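Local structure of putative lipoprotein (Bacteroides ovatus, 3OQQ) at residues N334-I337 with K343-H346; L328-Q333 with R348-T353; N241-N246 with E251-I256. The protein is of unknown function but is probably an extracellular, calcium-binding lipoprotein rich in antiparallel beta structure. One frame throughout, in Å; residues are numbered along the deposited sequence.

Contact 1. Residues N334-I337 with K343-H346; sequences NFFI and KEIH
With chi1 at -66°, His346 carries its imidazole beside its own backbone N and across to strand 334-337, where Asn334, whose CG lies anti to the backbone N (chi1 -176°), presents OD1 to the ring. His346 ND1 donates to Asn334 OD1 over 2.6 Å. The acceptor sits in the plane of the imidazole, while ND1 is tilted from the carbonyl plane of the amide; amide and ring planes are 51° apart. At the far edge of the same ring, His346 NE2 donates to OE2 of Glu344, two residues earlier on the strand, at 2.5 Å, meeting that oxygen on its anti side.

Phe336 CB stands almost centrally over one face of the imidazole, 3.4 Å from the centroid of the His346 ring, a CH-pi contact; the phenyl ring itself is slid aside and barely overlaps the imidazole. Phe336 CD2 also rests against Glu344 CG at 3.8 Å. The other face of the hairpin is apolar: Ile337 and Ile345 lie side by side, with Ile337 CG1 4.0 Å from Ile345 CB, and both reach Phe131. Their backbones form the antiparallel hydrogen-bonded pair of strands 333-339 and 343-346, Ile337 N to Ile345 O at 3.0 Å and Ile345 N to Ile337 O at 2.8 Å. Val196 and Gly194 of strand 190-198 continue the sheet beyond strand 333-339.

Asn334 ND2 is held by Ala351 O and Glu344 OE1 by Thr353, so the buried polar groups form a connected chain. With both nitrogens of His346 met by side-chain oxygens of buried residues, one at each end of the ring, the polar edge of the imidazole is satisfied inside the fold and its rotation is fixed.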
loop_
_atom_site.group_PDB
_atom_site.type_symbol
_atom_site.label_atom_id
_atom_site.label_comp_id
_atom_site.label_asym_id
_atom_site.label_seq_id
_atom_site.Cartn_x
_atom_site.Cartn_y
_atom_site.Cartn_z
ATOM N N ASN A 334 4.351 -6.419 3.561
ATOM C CA ASN A 334 3.766 -7.740 3.630
ATOM C C ASN A 334 2.277 -7.656 4.012
ATOM O O ASN A 334 1.902 -7.853 5.164
ATOM C CB ASN A 334 4.571 -8.649 4.587
ATOM C CG ASN A 334 4.065 -10.068 4.612
ATOM O OD1 ASN A 334 3.162 -10.429 3.872
ATOM N ND2 ASN A 334 4.618 -10.899 5.453
ATOM N N PHE A 335 1.443 -7.391 3.004
ATOM C CA PHE A 335 -0.006 -7.308 3.136
ATOM C C PHE A 335 -0.626 -8.689 3.367
ATOM O O PHE A 335 -0.103 -9.700 2.894
ATOM C CB PHE A 335 -0.621 -6.668 1.871
ATOM C CG PHE A 335 -0.230 -5.223 1.727
ATOM C CD1 PHE A 335 -0.745 -4.258 2.582
ATOM C CD2 PHE A 335 0.655 -4.823 0.738
ATOM C CE1 PHE A 335 -0.361 -2.918 2.464
ATOM C CE2 PHE A 335 0.997 -3.470 0.589
ATOM C CZ PHE A 335 0.508 -2.536 1.466
ATOM N N PHE A 336 -1.748 -8.722 4.087
ATOM C CA PHE A 336 -2.435 -9.982 4.383
ATOM C C PHE A 336 -3.877 -9.733 4.758
ATOM O O PHE A 336 -4.263 -8.602 5.075
ATOM C CB PHE A 336 -1.728 -10.772 5.541
ATOM C CG PHE A 336 -1.700 -10.130 6.918
ATOM C CD1 PHE A 336 -0.656 -9.288 7.291
ATOM C CD2 PHE A 336 -2.697 -10.398 7.851
ATOM C CE1 PHE A 336 -0.616 -8.715 8.563
ATOM C CE2 PHE A 336 -2.655 -9.829 9.127
ATOM C CZ PHE A 336 -1.627 -8.974 9.470
ATOM N N ILE A 337 -4.652 -10.825 4.771
ATOM C CA ILE A 337 -6.012 -10.855 5.249
ATOM C C ILE A 337 -6.189 -12.041 6.212
ATOM O O ILE A 337 -5.398 -12.997 6.193
ATOM C CB ILE A 337 -7.086 -10.869 4.137
ATOM C CG1 ILE A 337 -6.991 -12.149 3.222
ATOM C CG2 ILE A 337 -7.065 -9.539 3.357
ATOM C CD1 ILE A 337 -8.228 -12.572 2.635
ATOM N N LYS A 343 -7.464 -18.030 10.034
ATOM C CA LYS A 343 -6.600 -18.374 8.915
ATOM C C LYS A 343 -6.080 -17.062 8.270
ATOM O O LYS A 343 -6.860 -16.157 7.986
ATOM C CB LYS A 343 -7.391 -19.209 7.917
ATOM C CG LYS A 343 -6.579 -20.129 7.046
ATOM C CD LYS A 343 -7.352 -20.465 5.788
ATOM C CE LYS A 343 -8.528 -21.384 6.003
ATOM N NZ LYS A 343 -9.421 -21.381 4.824
ATOM N N GLU A 344 -4.766 -16.961 8.092
ATOM C CA GLU A 344 -4.057 -15.794 7.584
ATOM C C GLU A 344 -3.540 -16.071 6.181
ATOM O O GLU A 344 -2.878 -17.090 5.955
ATOM C CB GLU A 344 -2.903 -15.501 8.562
ATOM C CG GLU A 344 -2.348 -14.096 8.580
ATOM C CD GLU A 344 -1.084 -14.031 9.414
ATOM O OE1 GLU A 344 -1.187 -13.885 10.651
ATOM O OE2 GLU A 344 0.009 -14.228 8.841
ATOM N N ILE A 345 -3.873 -15.179 5.225
ATOM C CA ILE A 345 -3.478 -15.325 3.821
ATOM C C ILE A 345 -2.579 -14.152 3.427
ATOM O O ILE A 345 -2.902 -13.021 3.714
ATOM C CB ILE A 345 -4.742 -15.445 2.902
ATOM C CG1 ILE A 345 -5.705 -16.537 3.435
ATOM C CG2 ILE A 345 -4.375 -15.694 1.409
ATOM C CD1 ILE A 345 -7.142 -16.530 2.850
ATOM N N HIS A 346 -1.443 -14.434 2.790
ATOM C CA HIS A 346 -0.528 -13.420 2.267
ATOM C C HIS A 346 -0.417 -13.630 0.749
ATOM O O HIS A 346 -0.884 -14.651 0.236
ATOM C CB HIS A 346 0.853 -13.539 2.950
ATOM C CG HIS A 346 0.841 -13.222 4.418
ATOM N ND1 HIS A 346 1.471 -12.110 4.904
ATOM C CD2 HIS A 346 0.288 -13.898 5.453
ATOM C CE1 HIS A 346 1.297 -12.137 6.217
ATOM N NE2 HIS A 346 0.578 -13.188 6.591
#

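Contact 2. Residues L328-Q333 with R348-T353; sequences LDTNRQ and RGYAPT
Tyr350 points its phenol at a short 3-10 turn, residues 330-332, which links helix 314-328 to strand 333-339 and is introduced by an Asx turn at Asp329. The side chain reaches the turn end first and crosses those of Thr330 and Asn331 at about a right angle. Its chi1 of -71° sets CG anti to the carbonyl carbon and sends the ring out from the loop 348-353 toward the turn.

Backbone atoms supply most of what the ring meets. Thr330 O lies at the edge of the ring, near its plane, 3.2 Å from Tyr350 OH. Farther along the same ring, CE2 of Tyr350 is approached by two more carbonyls, Asn331 O at 3.5 Å and Gln333 O at 3.6 Å, both obliquely placed. The phenol oxygen of Tyr350 also passes 3.6 Å from Asn331 CA, and near its base, at CB, the Tyr350 side chain packs on Asn334.

Thr330 O and Asn331 O belong to a compact turn, Gln333 O to the start of the strand that follows. Asp329 OD1 accepts from Asn331 N, which comes from above the carboxylate plane, and Arg332 N is bonded to Asp329 O, so the chain passes from helix to strand within a few residues. Thr330 OG1 and Gln333 OE1 look elsewhere, both accepting from Lys387, and Arg332 forms a salt bridge with Asp198.

Replacing Tyr350 with an alanine would probably open a gap beside the turn and leave the water at Gln333 O without its phenol partner, removing the main link between the two loops.

That water joins the segments through two hydrogen bonds: it donates to Gln333 O at 2.5 Å and pairs with Tyr350 OH at 2.9 Å.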
loop_
_atom_site.group_PDB
_atom_site.type_symbol
_atom_site.label_atom_id
_atom_site.label_comp_id
_atom_site.label_asym_id
_atom_site.label_seq_id
_atom_site.Cartn_x
_atom_site.Cartn_y
_atom_site.Cartn_z
ATOM N N LEU A 328 10.861 1.686 -0.820
ATOM C CA LEU A 328 11.725 1.241 -1.902
ATOM C C LEU A 328 11.539 -0.241 -2.205
ATOM O O LEU A 328 11.260 -0.581 -3.361
ATOM C CB LEU A 328 13.209 1.575 -1.626
ATOM C CG LEU A 328 13.577 3.087 -1.577
ATOM C CD1 LEU A 328 15.077 3.290 -1.471
ATOM C CD2 LEU A 328 13.021 3.862 -2.780
ATOM N N ASP A 329 11.650 -1.115 -1.195
ATOM C CA ASP A 329 11.493 -2.554 -1.413
ATOM C C ASP A 329 10.012 -3.003 -1.271
ATOM O O ASP A 329 9.470 -3.086 -0.159
ATOM C CB ASP A 329 12.405 -3.338 -0.462
ATOM C CG ASP A 329 12.502 -4.829 -0.730
ATOM O OD1 ASP A 329 11.766 -5.328 -1.615
ATOM O OD2 ASP A 329 13.251 -5.508 -0.003
ATOM N N THR A 330 9.389 -3.356 -2.409
ATOM C CA THR A 330 7.996 -3.818 -2.451
ATOM C C THR A 330 7.785 -5.042 -1.535
ATOM O O THR A 330 6.704 -5.183 -0.973
ATOM C CB THR A 330 7.546 -4.111 -3.905
ATOM O OG1 THR A 330 6.147 -4.356 -3.903
ATOM C CG2 THR A 330 8.290 -5.275 -4.565
ATOM N N ASN A 331 8.835 -5.893 -1.364
ATOM C CA ASN A 331 8.793 -7.118 -0.561
ATOM C C ASN A 331 8.719 -6.856 0.941
ATOM O O ASN A 331 8.445 -7.797 1.675
ATOM C CB ASN A 331 9.977 -8.019 -0.869
ATOM C CG ASN A 331 10.069 -8.404 -2.328
ATOM O OD1 ASN A 331 11.024 -8.053 -3.014
ATOM N ND2 ASN A 331 9.061 -9.094 -2.841
ATOM N N ARG A 332 8.912 -5.608 1.393
ATOM C CA ARG A 332 8.816 -5.241 2.816
ATOM C C ARG A 332 7.347 -4.895 3.214
ATOM O O ARG A 332 7.022 -4.823 4.403
ATOM C CB ARG A 332 9.774 -4.078 3.152
ATOM C CG ARG A 332 11.256 -4.417 2.979
ATOM C CD ARG A 332 11.825 -5.163 4.146
ATOM N NE ARG A 332 13.264 -5.392 3.998
ATOM C CZ ARG A 332 14.000 -6.128 4.828
ATOM N NH1 ARG A 332 13.443 -6.710 5.886
ATOM N NH2 ARG A 332 15.295 -6.297 4.603
ATOM N N GLN A 333 6.468 -4.700 2.213
ATOM C CA GLN A 333 5.070 -4.401 2.464
ATOM C C GLN A 333 4.322 -5.712 2.437
ATOM O O GLN A 333 3.815 -6.122 1.403
ATOM C CB GLN A 333 4.526 -3.392 1.448
ATOM C CG GLN A 333 5.439 -2.188 1.208
ATOM C CD GLN A 333 4.939 -1.339 0.070
ATOM O OE1 GLN A 333 4.069 -1.743 -0.709
ATOM N NE2 GLN A 333 5.480 -0.142 -0.053
ATOM N N ARG A 348 1.793 -14.405 -2.844
ATOM C CA ARG A 348 2.860 -15.352 -3.162
ATOM C C ARG A 348 4.232 -14.819 -2.754
ATOM O O ARG A 348 4.571 -13.673 -3.069
ATOM C CB ARG A 348 2.846 -15.654 -4.670
ATOM C CG ARG A 348 3.837 -16.709 -5.059
ATOM C CD ARG A 348 3.833 -16.977 -6.551
ATOM N NE ARG A 348 4.662 -18.146 -6.857
ATOM C CZ ARG A 348 5.945 -18.097 -7.201
ATOM N NH1 ARG A 348 6.573 -16.933 -7.291
ATOM N NH2 ARG A 348 6.609 -19.213 -7.458
ATOM N N GLY A 349 4.992 -15.668 -2.060
ATOM C CA GLY A 349 6.348 -15.370 -1.634
ATOM C C GLY A 349 6.449 -14.586 -0.347
ATOM O O GLY A 349 7.557 -14.273 0.076
ATOM N N TYR A 350 5.304 -14.232 0.273
ATOM C CA TYR A 350 5.276 -13.448 1.519
ATOM C C TYR A 350 4.988 -14.347 2.703
ATOM O O TYR A 350 4.063 -15.176 2.662
ATOM C CB TYR A 350 4.238 -12.314 1.418
ATOM C CG TYR A 350 4.653 -11.197 0.480
ATOM C CD1 TYR A 350 4.401 -11.274 -0.890
ATOM C CD2 TYR A 350 5.252 -10.036 0.969
ATOM C CE1 TYR A 350 4.717 -10.214 -1.748
ATOM C CE2 TYR A 350 5.590 -8.983 0.122
ATOM C CZ TYR A 350 5.308 -9.070 -1.234
ATOM O OH TYR A 350 5.653 -8.023 -2.052
ATOM N N ALA A 351 5.781 -14.169 3.764
ATOM C CA ALA A 351 5.747 -14.981 4.980
ATOM C C ALA A 351 4.517 -14.750 5.851
ATOM O O ALA A 351 4.027 -13.616 5.975
ATOM C CB ALA A 351 6.994 -14.698 5.825
ATOM N N PRO A 352 4.052 -15.801 6.545
ATOM C CA PRO A 352 3.006 -15.577 7.562
ATOM C C PRO A 352 3.585 -14.729 8.693
ATOM O O PRO A 352 4.809 -14.653 8.809
ATOM C CB PRO A 352 2.723 -16.996 8.082
ATOM C CG PRO A 352 4.004 -17.719 7.881
ATOM C CD PRO A 352 4.534 -17.200 6.576
ATOM N N THR A 353 2.742 -14.138 9.547
ATOM C CA THR A 353 3.282 -13.449 10.717
ATOM C C THR A 353 3.916 -14.518 11.617
ATOM O O THR A 353 3.531 -15.686 11.497
ATOM C CB THR A 353 2.167 -12.678 11.459
ATOM O OG1 THR A 353 1.244 -13.622 11.985
ATOM C CG2 THR A 353 1.445 -11.663 10.577
HETATM O O HOH W 1 3.600 -6.118 -1.130
#

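Contact 3. Residues N241-N246 with E251-I256; sequences NWNWSN and EPRFAI
Backbone hydrogen bonds join Trp242 to Arg253 where strands 234-242 and 253-263 end their hairpin pairing. Arg253 N donates to Trp242 O at 2.7 Å, in the carbonyl plane, and Trp242 N returns a longer bond to Arg253 O at 3.2 Å, from above the carbonyl plane of Arg253. Asn241 and Trp242 both face Arg253, a classic beta bulge, and the chain turns a corner at Asn241.

One side-chain hydrogen bond extends the link. Asn243 ND2 donates to Glu251 O over 3.0 Å, nearly straight at 171°, with the acceptor in the amide plane; the same nitrogen also bonds Asp247 in the connecting loop.

Aromatic and apolar contacts come next. Arg253 CB stands over the six-membered ring of Trp242, 4.0 Å from its centroid, as a CH-pi contact. The edge of that indole meets the backbone, NE1 of Trp242 lying 3.3 Å from Phe254 C. Trp244 takes Trp242 CZ3 over one face, and Leu214 touches both indoles. Separately, Asn241 OD1 makes a van der Waals approach to the proline ring, 3.2 Å from Pro252 CB.

Charged and polar contacts centre on Arg253, extended from CG to NE. Trp244 CZ3 packs over a face of the guanidinium, off toward its rim, 3.3 Å from Arg253 NE, with the two planes steeply inclined. Salt bridges to Asp247 and Asp279 and carbonyls of Ser276 and Met278 occupy its nitrogens.

The guanidinium charge is thus balanced by two carboxylates, probably lowering the cost of burial, while the aliphatic stem serves the indoles as an apolar surface.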
loop_
_atom_site.group_PDB
_atom_site.type_symbol
_atom_site.label_atom_id
_atom_site.label_comp_id
_atom_site.label_asym_id
_atom_site.label_seq_id
_atom_site.Cartn_x
_atom_site.Cartn_y
_atom_site.Cartn_z
ATOM N N ASN A 241 -19.677 0.565 17.533
ATOM C CA ASN A 241 -21.066 0.982 17.476
ATOM C C ASN A 241 -21.280 2.096 16.454
ATOM O O ASN A 241 -22.033 3.039 16.708
ATOM C CB ASN A 241 -21.502 1.430 18.887
ATOM C CG ASN A 241 -22.988 1.541 19.088
ATOM O OD1 ASN A 241 -23.746 0.675 18.672
ATOM N ND2 ASN A 241 -23.434 2.599 19.774
ATOM N N TRP A 242 -20.652 1.980 15.271
ATOM C CA TRP A 242 -20.764 3.028 14.268
ATOM C C TRP A 242 -21.647 2.621 13.098
ATOM O O TRP A 242 -21.894 1.437 12.845
ATOM C CB TRP A 242 -19.377 3.468 13.764
ATOM C CG TRP A 242 -18.630 2.423 12.967
ATOM C CD1 TRP A 242 -17.768 1.480 13.459
ATOM C CD2 TRP A 242 -18.662 2.232 11.536
ATOM N NE1 TRP A 242 -17.286 0.696 12.425
ATOM C CE2 TRP A 242 -17.798 1.153 11.236
ATOM C CE3 TRP A 242 -19.324 2.886 10.475
ATOM C CZ2 TRP A 242 -17.600 0.693 9.925
ATOM C CZ3 TRP A 242 -19.136 2.426 9.181
ATOM C CH2 TRP A 242 -18.301 1.326 8.915
ATOM N N ASN A 243 -22.111 3.636 12.375
ATOM C CA ASN A 243 -22.911 3.487 11.176
ATOM C C ASN A 243 -22.575 4.605 10.243
ATOM O O ASN A 243 -22.118 5.664 10.683
ATOM C CB ASN A 243 -24.416 3.478 11.490
ATOM C CG ASN A 243 -24.936 2.192 12.073
ATOM O OD1 ASN A 243 -25.114 2.075 13.277
ATOM N ND2 ASN A 243 -25.142 1.179 11.244
ATOM N N TRP A 244 -22.736 4.357 8.933
ATOM C CA TRP A 244 -22.596 5.410 7.936
ATOM C C TRP A 244 -23.788 6.335 8.133
ATOM O O TRP A 244 -24.815 5.883 8.654
ATOM C CB TRP A 244 -22.614 4.815 6.512
ATOM C CG TRP A 244 -21.292 4.285 6.025
ATOM C CD1 TRP A 244 -20.219 5.014 5.601
ATOM C CD2 TRP A 244 -20.926 2.903 5.876
ATOM N NE1 TRP A 244 -19.200 4.175 5.207
ATOM C CE2 TRP A 244 -19.620 2.872 5.335
ATOM C CE3 TRP A 244 -21.599 1.684 6.098
ATOM C CZ2 TRP A 244 -18.945 1.670 5.076
ATOM C CZ3 TRP A 244 -20.934 0.490 5.819
ATOM C CH2 TRP A 244 -19.629 0.491 5.308
ATOM N N SER A 245 -23.676 7.610 7.746
ATOM C CA SER A 245 -24.829 8.504 7.747
ATOM C C SER A 245 -25.834 7.914 6.757
ATOM O O SER A 245 -25.403 7.386 5.737
ATOM C CB SER A 245 -24.427 9.910 7.300
ATOM O OG SER A 245 -23.576 10.529 8.245
ATOM N N ASN A 246 -27.134 7.918 7.085
ATOM C CA ASN A 246 -28.204 7.362 6.246
ATOM C C ASN A 246 -27.815 5.935 5.760
ATOM O O ASN A 246 -27.856 5.627 4.565
ATOM C CB ASN A 246 -28.554 8.327 5.081
ATOM C CG ASN A 246 -28.651 9.780 5.529
ATOM O OD1 ASN A 246 -29.444 10.148 6.413
ATOM N ND2 ASN A 246 -27.766 10.616 5.011
ATOM N N GLU A 251 -28.579 -1.991 12.434
ATOM C CA GLU A 251 -27.600 -2.712 13.251
ATOM C C GLU A 251 -26.250 -1.986 13.220
ATOM O O GLU A 251 -25.807 -1.583 12.136
ATOM C CB GLU A 251 -27.420 -4.179 12.806
ATOM C CG GLU A 251 -28.717 -4.970 12.670
ATOM C CD GLU A 251 -29.310 -4.898 11.275
ATOM O OE1 GLU A 251 -30.004 -3.899 10.978
ATOM O OE2 GLU A 251 -29.038 -5.811 10.461
ATOM N N PRO A 252 -25.585 -1.797 14.389
ATOM C CA PRO A 252 -24.292 -1.104 14.373
ATOM C C PRO A 252 -23.192 -1.940 13.723
ATOM O O PRO A 252 -23.301 -3.165 13.613
ATOM C CB PRO A 252 -24.001 -0.851 15.853
ATOM C CG PRO A 252 -24.724 -1.896 16.569
ATOM C CD PRO A 252 -25.957 -2.207 15.759
ATOM N N ARG A 253 -22.120 -1.257 13.298
ATOM C CA ARG A 253 -20.983 -1.907 12.673
ATOM C C ARG A 253 -19.797 -1.729 13.596
ATOM O O ARG A 253 -19.924 -1.015 14.604
ATOM C CB ARG A 253 -20.754 -1.334 11.257
ATOM C CG ARG A 253 -22.052 -1.303 10.414
ATOM C CD ARG A 253 -21.774 -0.733 9.043
ATOM N NE ARG A 253 -22.979 -0.514 8.245
ATOM C CZ ARG A 253 -23.559 -1.431 7.475
ATOM N NH1 ARG A 253 -23.126 -2.684 7.482
ATOM N NH2 ARG A 253 -24.612 -1.114 6.733
ATOM N N PHE A 254 -18.672 -2.440 13.332
ATOM C CA PHE A 254 -17.499 -2.304 14.184
ATOM C C PHE A 254 -16.198 -2.283 13.396
ATOM O O PHE A 254 -16.104 -2.837 12.294
ATOM C CB PHE A 254 -17.452 -3.396 15.255
ATOM C CG PHE A 254 -16.980 -4.769 14.839
ATOM C CD1 PHE A 254 -17.848 -5.661 14.203
ATOM C CD2 PHE A 254 -15.696 -5.203 15.149
ATOM C CE1 PHE A 254 -17.433 -6.952 13.872
ATOM C CE2 PHE A 254 -15.277 -6.491 14.804
ATOM C CZ PHE A 254 -16.146 -7.351 14.158
ATOM N N ALA A 255 -15.183 -1.641 13.970
ATOM C CA ALA A 255 -13.836 -1.619 13.378
ATOM C C ALA A 255 -12.846 -1.617 14.517
ATOM O O ALA A 255 -13.109 -0.984 15.537
ATOM C CB ALA A 255 -13.656 -0.401 12.477
ATOM N N ILE A 256 -11.782 -2.414 14.407
ATOM C CA ILE A 256 -10.729 -2.505 15.437
ATOM C C ILE A 256 -9.376 -2.378 14.740
ATOM O O ILE A 256 -9.035 -3.229 13.914
ATOM C CB ILE A 256 -10.790 -3.801 16.300
ATOM C CG1 ILE A 256 -12.205 -4.090 16.870
ATOM C CG2 ILE A 256 -9.716 -3.767 17.405
ATOM C CD1 ILE A 256 -12.417 -5.551 17.352
#

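Along the chain, contact 3 closes first: the short loop between 241-246 and 251-256 completes the hairpin of strands 234-242 and 253-263, at one edge of the six-stranded antiparallel sheet. Contacts 1 and 2 follow in series with it. Contact 2 joins the turn after helix 314-328 to the loop after strand 343-346, and the hairpin of contact 1, at the opposite edge of that sheet, is nested inside the loop so closed. These two touch, with centres about 10 Å apart, whereas the centre of contact 3 lies about 24 Å from that of contact 1. None of the loops cross.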